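Local atomic coordinates of xyloglucan-specific endo-beta-1,4-glucanase BoGH9A (Bacteroides ovatus, PDB entry 6DHT), a protein that hydrolyses internal beta-1,4-glucosidic linkages in the backbone of xyloglucan, releasing xyloglucan oligosaccharides at the bacterial cell surface. Residues Gly235-Gly247 with Tyr324-Thr336. Residues are numbered along the deposited sequence; the frame is centred on the assembly and turned at random.
Sequences GVYHKLTTPFFEG and YQPAIATGEYGDT. With CA (calcium ion), chain C; EDO (1,2-ethanediol), chain E; IMD (imidazole), chain B.
A polar relay runs from K239 through T330 to T241 and back into the main chain, joining strand 239-241 and the turn after it to loop 324-336 beside the active-site cleft of the GH9 catalytic domain, an (alpha/alpha)6 barrel. K239, its chain extended beyond CG, is long enough to bring NZ 2.8 Å from T330 OG1 and, from above the carbonyl plane, 2.7 Å from G331 O; Q317 takes a third bond. T330 suits the middle because T330 OG1 can accept from the lysine and donate to T241 OG1, 2.6 Å away, which in turn donates to T242 O. With an alanine at K239, G331 O would probably lose its charged partner and T330 OG1 keep T241 as its one partner across this contact. F245 offers a flat face to a backbone C-H: T330 CA lies 3.9 Å from the F245 ring centroid, a CH-pi contact close to D171, the predicted nucleophile. P243 O accepts from A329 N, and P243 CG rests 4.0 Å from P326 CG. Y333 OH bonds to D168 and an imidazole probably from the crystallisation liquor. Histidine suits position H238 because both ring nitrogens can bond: ND1 to S264, NE2 to E332 O, 2.8 Å away and near the ring plane.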
ATOM      1  N   GLY A 235       8.541 -20.602 -15.237  1.00 23.80           N
ATOM      2  CA  GLY A 235       9.039 -19.256 -15.026  1.00 23.97           C
ATOM      3  C   GLY A 235       7.964 -18.218 -15.295  1.00 19.62           C
ATOM      4  O   GLY A 235       6.923 -18.520 -15.884  1.00 21.95           O
ATOM      5  N   VAL A 236       8.197 -17.017 -14.796  1.00 22.30           N
ATOM      6  CA  VAL A 236       7.191 -15.946 -14.812  1.00 18.43           C
ATOM      7  C   VAL A 236       7.799 -14.694 -15.437  1.00 16.61           C
ATOM      8  O   VAL A 236       8.849 -14.230 -15.010  1.00 18.07           O
ATOM      9  CB  VAL A 236       6.668 -15.663 -13.383  1.00 19.49           C
ATOM     10  CG1 VAL A 236       5.615 -14.545 -13.377  1.00 21.82           C
ATOM     11  CG2 VAL A 236       6.089 -16.910 -12.788  1.00 18.77           C
ATOM     12  N   TYR A 237       7.132 -14.168 -16.468  1.00 21.61           N
ATOM     13  CA  TYR A 237       7.586 -12.972 -17.172  1.00 22.94           C
ATOM     14  C   TYR A 237       7.532 -11.804 -16.204  1.00 21.86           C
ATOM     15  O   TYR A 237       6.594 -11.707 -15.412  1.00 22.86           O
ATOM     16  CB  TYR A 237       6.692 -12.714 -18.398  1.00 23.18           C
ATOM     17  CG  TYR A 237       6.573 -13.924 -19.311  1.00 23.84           C
ATOM     18  CD1 TYR A 237       7.682 -14.413 -19.990  1.00 29.37           C
ATOM     19  CD2 TYR A 237       5.367 -14.545 -19.506  1.00 20.80           C
ATOM     20  CE1 TYR A 237       7.575 -15.513 -20.818  1.00 22.58           C
ATOM     21  CE2 TYR A 237       5.248 -15.644 -20.323  1.00 28.51           C
ATOM     22  CZ  TYR A 237       6.358 -16.122 -20.972  1.00 23.39           C
ATOM     23  OH  TYR A 237       6.207 -17.220 -21.782  1.00 26.81           O
ATOM     24  N   HIS A 238       8.535 -10.936 -16.246  1.00 19.12           N
ATOM     25  CA  HIS A 238       8.671  -9.847 -15.272  1.00 18.22           C
ATOM     26  C   HIS A 238       7.500  -8.878 -15.332  1.00 22.64           C
ATOM     27  O   HIS A 238       6.979  -8.459 -14.290  1.00 19.58           O
ATOM     28  CB  HIS A 238       9.994  -9.124 -15.507  1.00 21.09           C
ATOM     29  CG  HIS A 238      10.417  -8.198 -14.407  1.00 21.12           C
ATOM     30  ND1 HIS A 238      10.852  -8.632 -13.168  1.00 19.12           N
ATOM     31  CD2 HIS A 238      10.517  -6.852 -14.379  1.00 17.29           C
ATOM     32  CE1 HIS A 238      11.198  -7.596 -12.434  1.00 19.35           C
ATOM     33  NE2 HIS A 238      10.999  -6.498 -13.141  1.00 19.86           N
ATOM     34  N   LYS A 239       7.094  -8.482 -16.535  1.00 20.50           N
ATOM     35  CA  LYS A 239       6.008  -7.521 -16.690  1.00 17.76           C
ATOM     36  C   LYS A 239       5.362  -7.646 -18.071  1.00 21.10           C
ATOM     37  O   LYS A 239       5.910  -8.304 -18.983  1.00 20.24           O
ATOM     38  CB  LYS A 239       6.514  -6.105 -16.458  1.00 16.66           C
ATOM     39  CG  LYS A 239       7.654  -5.705 -17.413  1.00 18.87           C
ATOM     40  CD  LYS A 239       8.082  -4.267 -17.190  1.00 21.29           C
ATOM     41  CE  LYS A 239       9.346  -3.919 -17.978  1.00 21.78           C
ATOM     42  NZ  LYS A 239       9.730  -2.497 -17.857  1.00 21.91           N
ATOM     43  N   LEU A 240       4.188  -7.035 -18.206  1.00 19.18           N
ATOM     44  CA  LEU A 240       3.477  -6.906 -19.464  1.00 18.57           C
ATOM     45  C   LEU A 240       3.449  -5.422 -19.753  1.00 19.78           C
ATOM     46  O   LEU A 240       2.957  -4.631 -18.948  1.00 18.08           O
ATOM     47  CB  LEU A 240       2.087  -7.515 -19.359  1.00 18.82           C
ATOM     48  CG  LEU A 240       1.260  -7.643 -20.646  1.00 20.41           C
ATOM     49  CD1 LEU A 240       0.121  -8.611 -20.447  1.00 21.56           C
ATOM     50  CD2 LEU A 240       0.704  -6.293 -21.063  1.00 19.80           C
ATOM     51  N   THR A 241       4.029  -5.018 -20.885  1.00 21.13           N
ATOM     52  CA  THR A 241       4.343  -3.616 -21.099  1.00 18.14           C
ATOM     53  C   THR A 241       4.353  -3.233 -22.578  1.00 21.76           C
ATOM     54  O   THR A 241       4.487  -4.083 -23.464  1.00 19.86           O
ATOM     55  CB  THR A 241       5.739  -3.289 -20.481  1.00 19.80           C
ATOM     56  OG1 THR A 241       6.029  -1.898 -20.550  1.00 22.88           O
ATOM     57  CG2 THR A 241       6.854  -4.116 -21.162  1.00 21.80           C
ATOM     58  N   THR A 242       4.190  -1.943 -22.818  1.00 18.04           N
ATOM     59  CA  THR A 242       4.507  -1.358 -24.120  1.00 17.41           C
ATOM     60  C   THR A 242       5.988  -1.040 -24.093  1.00 21.40           C
ATOM     61  O   THR A 242       6.612  -1.016 -23.043  1.00 23.57           O
ATOM     62  CB  THR A 242       3.697  -0.088 -24.325  1.00 18.21           C
ATOM     63  OG1 THR A 242       3.815   0.742 -23.174  1.00 19.13           O
ATOM     64  CG2 THR A 242       2.245  -0.404 -24.564  1.00 18.48           C
ATOM     65  N   PRO A 243       6.594  -0.780 -25.265  1.00 20.68           N
ATOM     66  CA  PRO A 243       8.019  -0.431 -25.211  1.00 22.03           C
ATOM     67  C   PRO A 243       8.304   0.906 -24.530  1.00 19.03           C
ATOM     68  O   PRO A 243       9.311   1.055 -23.823  1.00 23.28           O
ATOM     69  CB  PRO A 243       8.402  -0.361 -26.701  1.00 22.07           C
ATOM     70  CG  PRO A 243       7.469  -1.314 -27.342  1.00 22.13           C
ATOM     71  CD  PRO A 243       6.157  -1.128 -26.622  1.00 26.36           C
ATOM     72  N   PHE A 244       7.441   1.894 -24.767  1.00 19.69           N
ATOM     73  CA  PHE A 244       7.541   3.197 -24.131  1.00 20.63           C
ATOM     74  C   PHE A 244       6.286   3.488 -23.303  1.00 20.00           C
ATOM     75  O   PHE A 244       5.204   3.006 -23.607  1.00 19.79           O
ATOM     76  CB  PHE A 244       7.658   4.328 -25.178  1.00 26.14           C
ATOM     77  CG  PHE A 244       8.944   4.330 -25.960  1.00 32.17           C
ATOM     78  CD1 PHE A 244      10.103   4.858 -25.412  1.00 33.31           C
ATOM     79  CD2 PHE A 244       8.979   3.833 -27.252  1.00 37.54           C
ATOM     80  CE1 PHE A 244      11.290   4.861 -26.131  1.00 42.16           C
ATOM     81  CE2 PHE A 244      10.162   3.841 -27.982  1.00 33.49           C
ATOM     82  CZ  PHE A 244      11.315   4.355 -27.415  1.00 35.67           C
ATOM     83  N   PHE A 245       6.435   4.335 -22.308  1.00 19.02           N
ATOM     84  CA  PHE A 245       5.264   4.889 -21.646  1.00 17.70           C
ATOM     85  C   PHE A 245       4.432   5.638 -22.664  1.00 22.15           C
ATOM     86  O   PHE A 245       4.986   6.356 -23.502  1.00 19.76           O
ATOM     87  CB  PHE A 245       5.662   5.850 -20.527  1.00 18.43           C
ATOM     88  CG  PHE A 245       6.275   5.187 -19.342  1.00 16.77           C
ATOM     89  CD1 PHE A 245       5.579   4.211 -18.631  1.00 16.65           C
ATOM     90  CD2 PHE A 245       7.510   5.596 -18.874  1.00 21.14           C
ATOM     91  CE1 PHE A 245       6.142   3.615 -17.506  1.00 18.76           C
ATOM     92  CE2 PHE A 245       8.077   5.026 -17.752  1.00 19.22           C
ATOM     93  CZ  PHE A 245       7.372   4.034 -17.046  1.00 18.42           C
ATOM     94  N   GLU A 246       3.123   5.458 -22.609  1.00 16.44           N
ATOM     95  CA  GLU A 246       2.170   6.232 -23.379  1.00 19.40           C
ATOM     96  C   GLU A 246       2.106   7.674 -22.921  1.00 18.29           C
ATOM     97  O   GLU A 246       2.538   8.037 -21.819  1.00 16.14           O
ATOM     98  CB  GLU A 246       0.776   5.599 -23.255  1.00 18.27           C
ATOM     99  CG  GLU A 246       0.683   4.162 -23.708  1.00 19.43           C
ATOM    100  CD  GLU A 246       0.606   3.959 -25.225  1.00 24.92           C
ATOM    101  OE1 GLU A 246       1.021   4.867 -25.986  1.00 23.37           O
ATOM    102  OE2 GLU A 246       0.123   2.883 -25.653  1.00 21.56           O
ATOM    103  N   GLY A 247       1.557   8.539 -23.768  1.00 17.71           N
ATOM    104  CA  GLY A 247       1.251   9.883 -23.342  1.00 18.25           C
ATOM    105  C   GLY A 247       0.073   9.864 -22.387  1.00 17.21           C
ATOM    106  O   GLY A 247      -0.420   8.778 -22.004  1.00 16.52           O
ATOM    107  N   TYR A 324      18.244  -7.110 -27.060  1.00 36.45           N
ATOM    108  CA  TYR A 324      16.910  -7.382 -27.587  1.00 30.81           C
ATOM    109  C   TYR A 324      16.188  -6.118 -28.025  1.00 31.00           C
ATOM    110  O   TYR A 324      16.419  -5.030 -27.484  1.00 38.73           O
ATOM    111  CB  TYR A 324      16.061  -8.093 -26.532  1.00 30.63           C
ATOM    112  CG  TYR A 324      16.653  -9.385 -26.012  1.00 38.59           C
ATOM    113  CD1 TYR A 324      16.600 -10.549 -26.765  1.00 39.31           C
ATOM    114  CD2 TYR A 324      17.240  -9.446 -24.752  1.00 39.37           C
ATOM    115  CE1 TYR A 324      17.128 -11.736 -26.288  1.00 36.83           C
ATOM    116  CE2 TYR A 324      17.773 -10.623 -24.269  1.00 34.63           C
ATOM    117  CZ  TYR A 324      17.714 -11.767 -25.040  1.00 37.90           C
ATOM    118  OH  TYR A 324      18.243 -12.941 -24.561  1.00 48.44           O
ATOM    119  N   GLN A 325      15.297  -6.287 -28.997  1.00 35.51           N
ATOM    120  CA  GLN A 325      14.532  -5.183 -29.557  1.00 34.72           C
ATOM    121  C   GLN A 325      13.089  -5.627 -29.711  1.00 31.82           C
ATOM    122  O   GLN A 325      12.838  -6.784 -29.976  1.00 31.43           O
ATOM    123  CB  GLN A 325      15.112  -4.752 -30.910  1.00 40.05           C
ATOM    124  CG  GLN A 325      16.440  -4.059 -30.767  1.00 39.21           C
ATOM    125  CD  GLN A 325      17.126  -3.828 -32.092  1.00 59.16           C
ATOM    126  OE1 GLN A 325      16.889  -4.546 -33.067  1.00 58.71           O
ATOM    127  NE2 GLN A 325      17.985  -2.818 -32.139  1.00 58.07           N
ATOM    128  N   PRO A 326      12.131  -4.699 -29.534  1.00 29.15           N
ATOM    129  CA  PRO A 326      12.331  -3.278 -29.260  1.00 32.12           C
ATOM    130  C   PRO A 326      12.800  -3.033 -27.838  1.00 28.94           C
ATOM    131  O   PRO A 326      12.538  -3.854 -26.946  1.00 29.46           O
ATOM    132  CB  PRO A 326      10.932  -2.683 -29.467  1.00 28.23           C
ATOM    133  CG  PRO A 326      10.014  -3.796 -29.180  1.00 31.53           C
ATOM    134  CD  PRO A 326      10.706  -5.034 -29.674  1.00 28.36           C
ATOM    135  N   ALA A 327      13.495  -1.929 -27.629  1.00 29.60           N
ATOM    136  CA  ALA A 327      13.955  -1.570 -26.304  1.00 30.29           C
ATOM    137  C   ALA A 327      12.729  -1.314 -25.430  1.00 30.03           C
ATOM    138  O   ALA A 327      11.710  -0.823 -25.910  1.00 29.62           O
ATOM    139  CB  ALA A 327      14.826  -0.345 -26.364  1.00 33.79           C
ATOM    140  N   ILE A 328      12.838  -1.678 -24.157  1.00 29.63           N
ATOM    141  CA  ILE A 328      11.768  -1.483 -23.181  1.00 27.97           C
ATOM    142  C   ILE A 328      12.194  -0.384 -22.224  1.00 20.26           C
ATOM    143  O   ILE A 328      13.293  -0.441 -21.685  1.00 25.74           O
ATOM    144  CB  ILE A 328      11.543  -2.777 -22.385  1.00 28.38           C
ATOM    145  CG1 ILE A 328      11.290  -3.962 -23.322  1.00 24.11           C
ATOM    146  CG2 ILE A 328      10.398  -2.590 -21.378  1.00 23.43           C
ATOM    147  CD1 ILE A 328      10.039  -3.858 -24.156  1.00 24.73           C
ATOM    148  N   ALA A 329      11.346   0.628 -22.001  1.00 22.11           N
ATOM    149  CA  ALA A 329      11.724   1.777 -21.179  1.00 19.95           C
ATOM    150  C   ALA A 329      10.740   2.122 -20.061  1.00 18.61           C
ATOM    151  O   ALA A 329      10.785   3.211 -19.501  1.00 21.37           O
ATOM    152  CB  ALA A 329      11.916   3.000 -22.073  1.00 26.29           C
ATOM    153  N   THR A 330       9.875   1.166 -19.747  1.00 20.69           N
ATOM    154  CA  THR A 330       8.869   1.345 -18.699  1.00 21.02           C
ATOM    155  C   THR A 330       9.456   0.866 -17.368  1.00 21.63           C
ATOM    156  O   THR A 330      10.630   0.578 -17.295  1.00 20.69           O
ATOM    157  CB  THR A 330       7.621   0.570 -19.046  1.00 17.78           C
ATOM    158  OG1 THR A 330       7.968  -0.798 -19.193  1.00 19.73           O
ATOM    159  CG2 THR A 330       7.021   1.079 -20.355  1.00 20.39           C
ATOM    160  N   GLY A 331       8.643   0.766 -16.306  1.00 19.13           N
ATOM    161  CA  GLY A 331       9.188   0.569 -14.968  1.00 24.49           C
ATOM    162  C   GLY A 331      10.074  -0.662 -14.826  1.00 17.87           C
ATOM    163  O   GLY A 331       9.698  -1.746 -15.243  1.00 18.73           O
ATOM    164  N   GLU A 332      11.253  -0.495 -14.227  1.00 19.15           N
ATOM    165  CA  GLU A 332      12.197  -1.596 -14.170  1.00 21.44           C
ATOM    166  C   GLU A 332      11.847  -2.611 -13.088  1.00 18.54           C
ATOM    167  O   GLU A 332      11.840  -3.810 -13.356  1.00 19.32           O
ATOM    168  CB  GLU A 332      13.625  -1.116 -13.959  1.00 23.91           C
ATOM    169  CG  GLU A 332      14.619  -2.255 -14.074  1.00 27.85           C
ATOM    170  CD  GLU A 332      16.062  -1.802 -13.970  1.00 41.01           C
ATOM    171  OE1 GLU A 332      16.335  -0.880 -13.165  1.00 33.31           O
ATOM    172  OE2 GLU A 332      16.915  -2.382 -14.693  1.00 32.73           O
ATOM    173  N   TYR A 333      11.572  -2.131 -11.874  1.00 21.70           N
ATOM    174  CA  TYR A 333      11.427  -3.022 -10.700  1.00 21.13           C
ATOM    175  C   TYR A 333      12.576  -4.011 -10.672  1.00 18.33           C
ATOM    176  O   TYR A 333      12.359  -5.225 -10.676  1.00 21.53           O
ATOM    177  CB  TYR A 333      10.076  -3.759 -10.676  1.00 19.97           C
ATOM    178  CG  TYR A 333       8.912  -2.817 -10.418  1.00 18.00           C
ATOM    179  CD1 TYR A 333       8.689  -2.292  -9.152  1.00 18.84           C
ATOM    180  CD2 TYR A 333       8.053  -2.444 -11.432  1.00 17.57           C
ATOM    181  CE1 TYR A 333       7.637  -1.408  -8.902  1.00 15.33           C
ATOM    182  CE2 TYR A 333       7.003  -1.552 -11.201  1.00 16.47           C
ATOM    183  CZ  TYR A 333       6.800  -1.057  -9.910  1.00 14.41           C
ATOM    184  OH  TYR A 333       5.789  -0.179  -9.637  1.00 15.86           O
ATOM    185  N   GLY A 334      13.788  -3.460 -10.673  1.00 22.67           N
ATOM    186  CA  GLY A 334      15.000  -4.256 -10.687  1.00 24.20           C
ATOM    187  C   GLY A 334      15.499  -4.512  -9.279  1.00 24.09           C
ATOM    188  O   GLY A 334      15.205  -3.742  -8.361  1.00 24.61           O
ATOM    189  N   ASP A 335      16.262  -5.588  -9.121  1.00 22.58           N
ATOM    190  CA  ASP A 335      16.703  -6.025  -7.808  1.00 22.28           C
ATOM    191  C   ASP A 335      17.760  -7.100  -8.002  1.00 22.09           C
ATOM    192  O   ASP A 335      17.542  -8.045  -8.755  1.00 25.87           O
ATOM    193  CB  ASP A 335      15.487  -6.612  -7.066  1.00 25.35           C
ATOM    194  CG  ASP A 335      15.718  -6.827  -5.571  1.00 23.19           C
ATOM    195  OD1 ASP A 335      16.772  -6.459  -5.011  1.00 23.29           O
ATOM    196  OD2 ASP A 335      14.767  -7.346  -4.938  1.00 21.16           O
ATOM    197  N   THR A 336      18.898  -6.954  -7.329  1.00 24.16           N
ATOM    198  CA  THR A 336      19.936  -7.993  -7.361  1.00 25.82           C
ATOM    199  C   THR A 336      20.051  -8.746  -6.038  1.00 31.54           C
ATOM    200  O   THR A 336      20.995  -9.512  -5.829  1.00 28.69           O
ATOM    201  CB  THR A 336      21.319  -7.406  -7.717  1.00 26.64           C
ATOM    202  OG1 THR A 336      21.669  -6.381  -6.781  1.00 28.40           O
ATOM    203  CG2 THR A 336      21.302  -6.834  -9.111  1.00 28.42           C
TER
HETATM  204 CA    CA C 602      14.626  -8.251  -2.720  1.00 19.51          CA
HETATM  205  C1  EDO E 604       9.286   1.406 -10.564  1.00 25.47           C
HETATM  206  O1  EDO E 604       9.424   2.439 -11.541  1.00 29.87           O
HETATM  207  C2  EDO E 604      10.636   1.154  -9.898  1.00 30.63           C
HETATM  208  O2  EDO E 604      11.549   0.565 -10.837  1.00 26.53           O
HETATM  209  N1  IMD B 601       4.822   4.363  -9.438  1.00 13.87           N
HETATM  210  C2  IMD B 601       5.089   3.095  -9.824  1.00 14.89           C
HETATM  211  N3  IMD B 601       5.578   2.432  -8.748  1.00 19.10           N
HETATM  212  C4  IMD B 601       5.636   3.286  -7.702  1.00 18.33           C
HETATM  213  C5  IMD B 601       5.156   4.510  -8.140  1.00 17.47           C
HETATM  214  O   HOH W   1      11.309   1.545 -26.210  1.00 41.22           O
HETATM  215  O   HOH W   2      16.332  -6.540  -2.235  1.00 26.14           O